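Local coordinates for Alpha/beta fold hydrolase (Pseudomonas aeruginosa, PDB 6I8W), which is a membrane phospholipase A of the alpha/beta hydrolase fold that degrades membrane phospholipids and acts as a bacterial virulence factor, at residues L206-P209 / L210-L214; A28-R31 / T32-G36; V219-S222 / A223-Q227. All coordinates share one frame; numbering follows the deposited sequence.

Contact 1: residues L206-P209 / L210-L214; sequences LPAP and LKRYL. With BOG (octyl beta-D-glucopyranoside), chain D.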
loop_
_atom_site.group_PDB
_atom_site.type_symbol
_atom_site.label_atom_id
_atom_site.label_comp_id
_atom_site.label_asym_id
_atom_site.label_seq_id
_atom_site.Cartn_x
_atom_site.Cartn_y
_atom_site.Cartn_z
ATOM N N LEU A 206 -5.664 -8.350 -15.952
ATOM C CA LEU A 206 -6.600 -7.296 -15.585
ATOM C C LEU A 206 -7.577 -7.114 -16.739
ATOM O O LEU A 206 -7.156 -6.802 -17.846
ATOM C CB LEU A 206 -5.859 -5.983 -15.300
ATOM C CG LEU A 206 -6.627 -4.802 -14.695
ATOM C CD1 LEU A 206 -7.177 -5.157 -13.331
ATOM C CD2 LEU A 206 -5.720 -3.585 -14.590
ATOM N N PRO A 207 -8.873 -7.353 -16.502
ATOM C CA PRO A 207 -9.882 -7.158 -17.552
ATOM C C PRO A 207 -9.875 -5.715 -18.073
ATOM O O PRO A 207 -9.809 -4.807 -17.258
ATOM C CB PRO A 207 -11.203 -7.466 -16.839
ATOM C CG PRO A 207 -10.827 -8.286 -15.655
ATOM C CD PRO A 207 -9.466 -7.815 -15.236
ATOM N N ALA A 208 -9.932 -5.531 -19.391
ATOM C CA ALA A 208 -9.853 -4.207 -20.021
ATOM C C ALA A 208 -10.840 -3.171 -19.458
ATOM O O ALA A 208 -10.440 -2.034 -19.201
ATOM C CB ALA A 208 -10.039 -4.337 -21.549
ATOM N N PRO A 209 -12.126 -3.545 -19.272
ATOM C CA PRO A 209 -13.020 -2.536 -18.693
ATOM C C PRO A 209 -12.608 -2.122 -17.275
ATOM O O PRO A 209 -12.698 -0.947 -16.942
ATOM C CB PRO A 209 -14.384 -3.235 -18.698
ATOM C CG PRO A 209 -14.284 -4.257 -19.806
ATOM C CD PRO A 209 -12.870 -4.741 -19.717
ATOM N N LEU A 210 -12.154 -3.066 -16.458
ATOM C CA LEU A 210 -11.716 -2.729 -15.111
ATOM C C LEU A 210 -10.475 -1.841 -15.152
ATOM O O LEU A 210 -10.363 -0.879 -14.393
ATOM C CB LEU A 210 -11.426 -3.991 -14.291
ATOM C CG LEU A 210 -10.902 -3.709 -12.874
ATOM C CD1 LEU A 210 -11.876 -2.853 -12.088
ATOM C CD2 LEU A 210 -10.634 -5.012 -12.144
ATOM N N LYS A 211 -9.551 -2.161 -16.049
ATOM C CA LYS A 211 -8.327 -1.382 -16.192
ATOM C C LYS A 211 -8.605 0.081 -16.540
ATOM O O LYS A 211 -8.022 0.974 -15.952
ATOM C CB LYS A 211 -7.435 -1.995 -17.269
ATOM C CG LYS A 211 -6.190 -1.175 -17.565
ATOM C CD LYS A 211 -5.492 -1.719 -18.797
ATOM C CE LYS A 211 -4.741 -0.621 -19.530
ATOM N NZ LYS A 211 -4.105 -1.121 -20.789
ATOM N N ARG A 212 -9.503 0.314 -17.490
ATOM C CA ARG A 212 -9.834 1.678 -17.891
ATOM C C ARG A 212 -10.411 2.502 -16.736
ATOM O O ARG A 212 -10.095 3.683 -16.583
ATOM C CB ARG A 212 -10.811 1.665 -19.071
ATOM C CG ARG A 212 -10.122 1.432 -20.405
ATOM C CD ARG A 212 -11.069 1.588 -21.590
ATOM N NE ARG A 212 -11.552 0.301 -22.084
ATOM C CZ ARG A 212 -12.780 -0.166 -21.883
ATOM N NH1 ARG A 212 -13.663 0.555 -21.201
ATOM N NH2 ARG A 212 -13.126 -1.350 -22.372
ATOM N N TYR A 213 -11.270 1.891 -15.931
ATOM C CA TYR A 213 -11.856 2.606 -14.798
ATOM C C TYR A 213 -10.794 2.902 -13.753
ATOM O O TYR A 213 -10.769 3.993 -13.189
ATOM C CB TYR A 213 -13.024 1.827 -14.206
ATOM C CG TYR A 213 -13.759 2.532 -13.087
ATOM C CD1 TYR A 213 -14.353 3.781 -13.294
ATOM C CD2 TYR A 213 -13.973 1.905 -11.873
ATOM C CE1 TYR A 213 -15.071 4.409 -12.288
ATOM C CE2 TYR A 213 -14.691 2.520 -10.868
ATOM C CZ TYR A 213 -15.233 3.769 -11.077
ATOM O OH TYR A 213 -15.946 4.356 -10.066
ATOM N N LEU A 214 -9.926 1.935 -13.475
ATOM C CA LEU A 214 -8.831 2.170 -12.528
ATOM C C LEU A 214 -7.973 3.342 -13.019
ATOM O O LEU A 214 -7.565 4.199 -12.229
ATOM C CB LEU A 214 -7.967 0.920 -12.353
ATOM C CG LEU A 214 -8.668 -0.243 -11.650
ATOM C CD1 LEU A 214 -7.768 -1.472 -11.605
ATOM C CD2 LEU A 214 -9.118 0.173 -10.252
HETATM C C1 BOG D . -9.518 -10.309 -12.185
HETATM O O1 BOG D . -8.558 -9.470 -11.541
HETATM C C2 BOG D . -8.738 -11.323 -13.033
HETATM O O2 BOG D . -8.396 -10.700 -14.269
HETATM C C3 BOG D . -9.481 -12.627 -13.317
HETATM O O3 BOG D . -8.627 -13.599 -13.940
HETATM C C4 BOG D . -10.006 -13.157 -11.997
HETATM O O4 BOG D . -10.604 -14.457 -12.163
HETATM C C5 BOG D . -11.011 -12.115 -11.511
HETATM O O5 BOG D . -10.339 -10.893 -11.166
HETATM C C6 BOG D . -11.869 -12.608 -10.345
HETATM O O6 BOG D . -11.392 -12.107 -9.095
HETATM C "C1'" BOG D . -9.141 -8.420 -10.776
HETATM C "C2'" BOG D . -8.071 -7.828 -9.869
HETATM C "C3'" BOG D . -6.716 -7.932 -10.549
HETATM C "C4'" BOG D . -5.650 -7.130 -9.826
HETATM C "C5'" BOG D . -4.723 -6.505 -10.859
HETATM C "C6'" BOG D . -3.458 -5.965 -10.211
HETATM C "C7'" BOG D . -2.825 -4.899 -11.094
HETATM C "C8'" BOG D . -2.578 -5.440 -12.483
#
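With CG swung opposite the backbone N in both L206 (chi1 -171°) and L210 (chi1 178°), the two isobutyl groups cross nearly at right angles and meet methyl to methyl, L206 CD1 lying 3.7 Å from L210 CD2. The other branch of L206, CD2, rests on K211, 3.6 Å from its CB, and L214 closes the cluster more loosely through its CD1. K211 then runs out extended, away from the leucines, to an amine bonded to Q193. R212, exposed, bends at chi3 (-99°), which folds its guanidinium back over the first turn, one face above A208 O and P209 CA. The octyl glucoside lies against L206 and L210: its chain atom C5' is 3.7 Å from L206 CD1, and its sugar hydroxyl O2 comes within 3.2 Å of P207 CD. Backbone bonds set the turn: K211 N reaches P207 O at 2.9 Å and R212 N reaches A208 O at 3.1 Å, while the bond from Y213 N to P209 O is weak. L26 of helix 3-38 packs on P209 and L210, and L214 touches a bound myristic acid. This is the start of helix 208-234, with P207 at the N-cap position and P209 in the first turn, where a proline's missing N-H costs no helical bond.

Contact 2: residues A28-R31 / T32-G36; sequences ASVR and TVERG. With BOG (octyl beta-D-glucopyranoside), chain D.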
loop_
_atom_site.group_PDB
_atom_site.type_symbol
_atom_site.label_atom_id
_atom_site.label_comp_id
_atom_site.label_asym_id
_atom_site.label_seq_id
_atom_site.Cartn_x
_atom_site.Cartn_y
_atom_site.Cartn_z
ATOM N N ALA A 28 -17.068 -2.698 -7.714
ATOM C CA ALA A 28 -17.678 -3.223 -6.497
ATOM C C ALA A 28 -17.771 -4.756 -6.543
ATOM O O ALA A 28 -17.584 -5.432 -5.520
ATOM C CB ALA A 28 -19.062 -2.599 -6.285
ATOM N N SER A 29 -17.998 -5.304 -7.732
ATOM C CA SER A 29 -18.104 -6.756 -7.892
ATOM C C SER A 29 -16.740 -7.411 -7.707
ATOM O O SER A 29 -16.603 -8.403 -6.990
ATOM C CB SER A 29 -18.677 -7.112 -9.266
ATOM O OG SER A 29 -20.008 -6.651 -9.400
ATOM N N VAL A 30 -15.723 -6.853 -8.351
ATOM C CA VAL A 30 -14.376 -7.392 -8.205
ATOM C C VAL A 30 -13.868 -7.289 -6.751
ATOM O O VAL A 30 -13.215 -8.208 -6.247
ATOM C CB VAL A 30 -13.410 -6.704 -9.159
ATOM C CG1 VAL A 30 -11.995 -7.191 -8.896
ATOM C CG2 VAL A 30 -13.808 -7.037 -10.588
ATOM N N ARG A 31 -14.178 -6.181 -6.076
ATOM C CA ARG A 31 -13.831 -6.027 -4.661
ATOM C C ARG A 31 -14.543 -7.093 -3.841
ATOM O O ARG A 31 -13.960 -7.697 -2.951
ATOM C CB ARG A 31 -14.212 -4.631 -4.131
ATOM C CG ARG A 31 -13.212 -3.533 -4.468
ATOM C CD ARG A 31 -13.774 -2.131 -4.187
ATOM N NE ARG A 31 -12.725 -1.127 -4.284
ATOM C CZ ARG A 31 -12.930 0.187 -4.233
ATOM N NH1 ARG A 31 -14.155 0.674 -4.098
ATOM N NH2 ARG A 31 -11.900 1.017 -4.305
ATOM N N THR A 32 -15.820 -7.300 -4.133
ATOM C CA THR A 32 -16.603 -8.301 -3.432
ATOM C C THR A 32 -15.954 -9.675 -3.588
ATOM O O THR A 32 -15.815 -10.422 -2.613
ATOM C CB THR A 32 -18.056 -8.323 -3.951
ATOM O OG1 THR A 32 -18.671 -7.071 -3.648
ATOM C CG2 THR A 32 -18.861 -9.456 -3.323
ATOM N N VAL A 33 -15.505 -9.993 -4.798
ATOM C CA VAL A 33 -14.873 -11.294 -5.017
ATOM C C VAL A 33 -13.543 -11.430 -4.283
ATOM O O VAL A 33 -13.331 -12.371 -3.509
ATOM C CB VAL A 33 -14.625 -11.554 -6.526
ATOM C CG1 VAL A 33 -13.761 -12.820 -6.737
ATOM C CG2 VAL A 33 -15.936 -11.689 -7.258
ATOM N N GLU A 34 -12.647 -10.473 -4.509
ATOM C CA GLU A 34 -11.305 -10.581 -3.967
ATOM C C GLU A 34 -11.298 -10.438 -2.441
ATOM O O GLU A 34 -10.564 -11.146 -1.763
ATOM C CB GLU A 34 -10.385 -9.552 -4.635
ATOM C CG GLU A 34 -10.160 -9.838 -6.153
ATOM C CD GLU A 34 -9.260 -11.050 -6.449
ATOM O OE1 GLU A 34 -8.393 -11.396 -5.614
ATOM O OE2 GLU A 34 -9.387 -11.633 -7.548
ATOM N N ARG A 35 -12.093 -9.518 -1.894
ATOM C CA ARG A 35 -12.194 -9.404 -0.434
ATOM C C ARG A 35 -12.832 -10.671 0.162
ATOM O O ARG A 35 -12.404 -11.164 1.206
ATOM C CB ARG A 35 -12.995 -8.154 -0.031
ATOM C CG ARG A 35 -12.302 -6.839 -0.423
ATOM C CD ARG A 35 -13.213 -5.630 -0.205
ATOM N NE ARG A 35 -12.546 -4.382 -0.563
ATOM C CZ ARG A 35 -13.083 -3.182 -0.404
ATOM N NH1 ARG A 35 -14.296 -3.067 0.124
ATOM N NH2 ARG A 35 -12.392 -2.098 -0.748
ATOM N N GLY A 36 -13.872 -11.179 -0.489
ATOM C CA GLY A 36 -14.565 -12.360 -0.000
ATOM C C GLY A 36 -13.636 -13.574 0.022
ATOM O O GLY A 36 -13.624 -14.349 0.988
HETATM C C1 BOG D . -9.518 -10.309 -12.185
HETATM O O1 BOG D . -8.558 -9.470 -11.541
HETATM C C2 BOG D . -8.738 -11.323 -13.033
HETATM O O2 BOG D . -8.396 -10.700 -14.269
HETATM C C3 BOG D . -9.481 -12.627 -13.317
HETATM O O3 BOG D . -8.627 -13.599 -13.940
HETATM C C4 BOG D . -10.006 -13.157 -11.997
HETATM O O4 BOG D . -10.604 -14.457 -12.163
HETATM C C5 BOG D . -11.011 -12.115 -11.511
HETATM O O5 BOG D . -10.339 -10.893 -11.166
HETATM C C6 BOG D . -11.869 -12.608 -10.345
HETATM O O6 BOG D . -11.392 -12.107 -9.095
HETATM C "C1'" BOG D . -9.141 -8.420 -10.776
HETATM C "C2'" BOG D . -8.071 -7.828 -9.869
HETATM C "C3'" BOG D . -6.716 -7.932 -10.549
HETATM C "C4'" BOG D . -5.650 -7.130 -9.826
HETATM C "C5'" BOG D . -4.723 -6.505 -10.859
HETATM C "C6'" BOG D . -3.458 -5.965 -10.211
HETATM C "C7'" BOG D . -2.825 -4.899 -11.094
HETATM C "C8'" BOG D . -2.578 -5.440 -12.483
#
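Hydrogen bonding along the helix is led by T32, which gives both its backbone N and its hydroxyl to A28 O. The two donors come to that oxygen from opposite faces of the carbonyl plane, OG1 at 2.7 Å from A28 O; OG1 stands beside T32's own N (chi1 -64°), facing back down the preceding turn. V33, E34 and R35 continue the i to i-4 ladder, E34 N to V30 O being nearly straight at 173°. Among the charged groups, R31 and R35 run side by side in the same direction with guanidinium planes 18° apart, and R31 CD lies above one face of the R35 guanidinium, toward its rim. R31 NE and R35 NH2 are 3.7 Å apart; D76 bridges to both arginines and E42 to R35. Toward the detergent, the bend of E34 at chi2 carries OE2 out to the sugar, where it accepts a 2.6 Å bond from the O6 hydroxyl of octyl glucoside, while OE1 pairs with R80. Apolar contact adds V30 CG1 at 3.6 Å from detergent atom C1'. The chemistry is thus divided: a carboxylate and a valine meet the polar and apolar parts of one amphiphile, and the acidic partners probably offset the charge of two adjacent arginines that tie helix 3-38 to the rest of the chain.

Contact 3: residues V219-S222 / A223-Q227; sequences VAAS and AFNAQ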
loop_
_atom_site.group_PDB
_atom_site.type_symbol
_atom_site.label_atom_id
_atom_site.label_comp_id
_atom_site.label_asym_id
_atom_site.label_seq_id
_atom_site.Cartn_x
_atom_site.Cartn_y
_atom_site.Cartn_z
ATOM N N VAL A 219 -6.298 9.099 -12.743
ATOM C CA VAL A 219 -6.227 10.442 -13.304
ATOM C C VAL A 219 -6.944 11.439 -12.391
ATOM O O VAL A 219 -6.420 12.508 -12.094
ATOM C CB VAL A 219 -6.843 10.509 -14.730
ATOM C CG1 VAL A 219 -6.964 11.964 -15.206
ATOM C CG2 VAL A 219 -6.029 9.683 -15.719
ATOM N N ALA A 220 -8.131 11.074 -11.920
ATOM C CA ALA A 220 -8.901 11.969 -11.060
ATOM C C ALA A 220 -8.154 12.267 -9.754
ATOM O O ALA A 220 -8.291 13.343 -9.193
ATOM C CB ALA A 220 -10.271 11.377 -10.770
ATOM N N ALA A 221 -7.345 11.318 -9.291
ATOM C CA ALA A 221 -6.611 11.486 -8.038
ATOM C C ALA A 221 -5.250 12.166 -8.227
ATOM O O ALA A 221 -4.579 12.483 -7.247
ATOM C CB ALA A 221 -6.414 10.126 -7.364
ATOM N N SER A 222 -4.852 12.403 -9.476
ATOM C CA SER A 222 -3.455 12.725 -9.774
ATOM C C SER A 222 -2.998 14.080 -9.210
ATOM O O SER A 222 -1.871 14.199 -8.728
ATOM C CB SER A 222 -3.206 12.689 -11.293
ATOM O OG SER A 222 -4.021 13.622 -11.997
ATOM N N ALA A 223 -3.856 15.094 -9.270
ATOM C CA ALA A 223 -3.480 16.416 -8.759
ATOM C C ALA A 223 -3.175 16.370 -7.258
ATOM O O ALA A 223 -2.135 16.858 -6.807
ATOM C CB ALA A 223 -4.580 17.442 -9.051
ATOM N N PHE A 224 -4.075 15.766 -6.491
ATOM C CA PHE A 224 -3.863 15.598 -5.063
ATOM C C PHE A 224 -2.681 14.665 -4.770
ATOM O O PHE A 224 -1.894 14.910 -3.857
ATOM C CB PHE A 224 -5.129 15.072 -4.398
ATOM C CG PHE A 224 -5.094 15.153 -2.905
ATOM C CD1 PHE A 224 -5.136 16.378 -2.270
ATOM C CD2 PHE A 224 -5.015 14.005 -2.134
ATOM C CE1 PHE A 224 -5.100 16.460 -0.895
ATOM C CE2 PHE A 224 -4.982 14.092 -0.757
ATOM C CZ PHE A 224 -5.022 15.310 -0.142
ATOM N N ASN A 225 -2.559 13.587 -5.533
ATOM C CA ASN A 225 -1.423 12.695 -5.339
ATOM C C ASN A 225 -0.109 13.445 -5.567
ATOM O O ASN A 225 0.832 13.278 -4.803
ATOM C CB ASN A 225 -1.499 11.477 -6.264
ATOM C CG ASN A 225 -2.475 10.405 -5.757
ATOM O OD1 ASN A 225 -2.956 10.457 -4.621
ATOM N ND2 ASN A 225 -2.772 9.439 -6.613
ATOM N N ALA A 226 -0.067 14.303 -6.589
ATOM C CA ALA A 226 1.146 15.055 -6.894
ATOM C C ALA A 226 1.536 15.970 -5.733
ATOM O O ALA A 226 2.719 16.163 -5.443
ATOM C CB ALA A 226 0.960 15.872 -8.178
ATOM N N GLN A 227 0.531 16.546 -5.085
ATOM C CA GLN A 227 0.757 17.434 -3.942
ATOM C C GLN A 227 1.322 16.648 -2.752
ATOM O O GLN A 227 2.272 17.075 -2.095
ATOM C CB GLN A 227 -0.550 18.138 -3.563
ATOM C CG GLN A 227 -0.679 18.542 -2.103
ATOM C CD GLN A 227 -1.993 19.267 -1.823
ATOM O OE1 GLN A 227 -2.410 19.404 -0.669
ATOM N NE2 GLN A 227 -2.655 19.730 -2.884
HETATM O O HOH W 1 -6.514 15.116 -10.717
HETATM O O HOH W 2 -6.687 15.148 -7.620
#
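S222 meets the following turn through its carbonyl O, which accepts A226 N at 2.8 Å and has the CB of A226 3.3 Å away. Its hydroxyl turns the other way. With chi1 at 60°, OG stands over the backbone, flanked by its own N and C, and gives a 2.6 Å bond to an in-plane lone pair of V219 O. S222 N, three residues on from V219, and water 1 also donate to that oxygen, so three bonds grip it. A221 carries the next link, its O taking N225 N at 2.9 Å almost in line with the carbonyl, while the CB of A221 packs against N225 ND2. Over A221 O lies the amide carbon CG of N225, 3.3 Å away. A223 has its own N turned to a water instead of the preceding turn: water 1 accepts from A223 N and donates to V219 O, 3.0 Å in each case. Water 2 does the same between F224 N and A220 O. F224 leads off to K104 and Q106, and N225 packs on F99. Two missing i to i-4 bonds, each replaced by a bridging water, with a serine hydroxyl bonded one turn back, make this a water-inserted kink within helix 208-234.

In the fold
Contacts 1 and 2 belong to different helices, 208-234 and 3-38, yet lie 14 Å apart between centres and touch where L210 CD2 packs 4.1 Å from V30 CG2. The same octyl glucoside binds both, and P205 O, just before contact 1, supplies another hydrogen bond to it. Myristic acid lies near V30 of contact 2 and touches L214 of contact 1, consistent with a shared site for amphiphiles between the two helices. Contact 3 continues helix 208-234, its centre 19 Å from that of contact 1 and 25 Å from that of contact 2; the side chain of N225 is about 9 Å from the fatty acid. The probable catalytic triad, S137, H286 and D258, lies outside all three contacts.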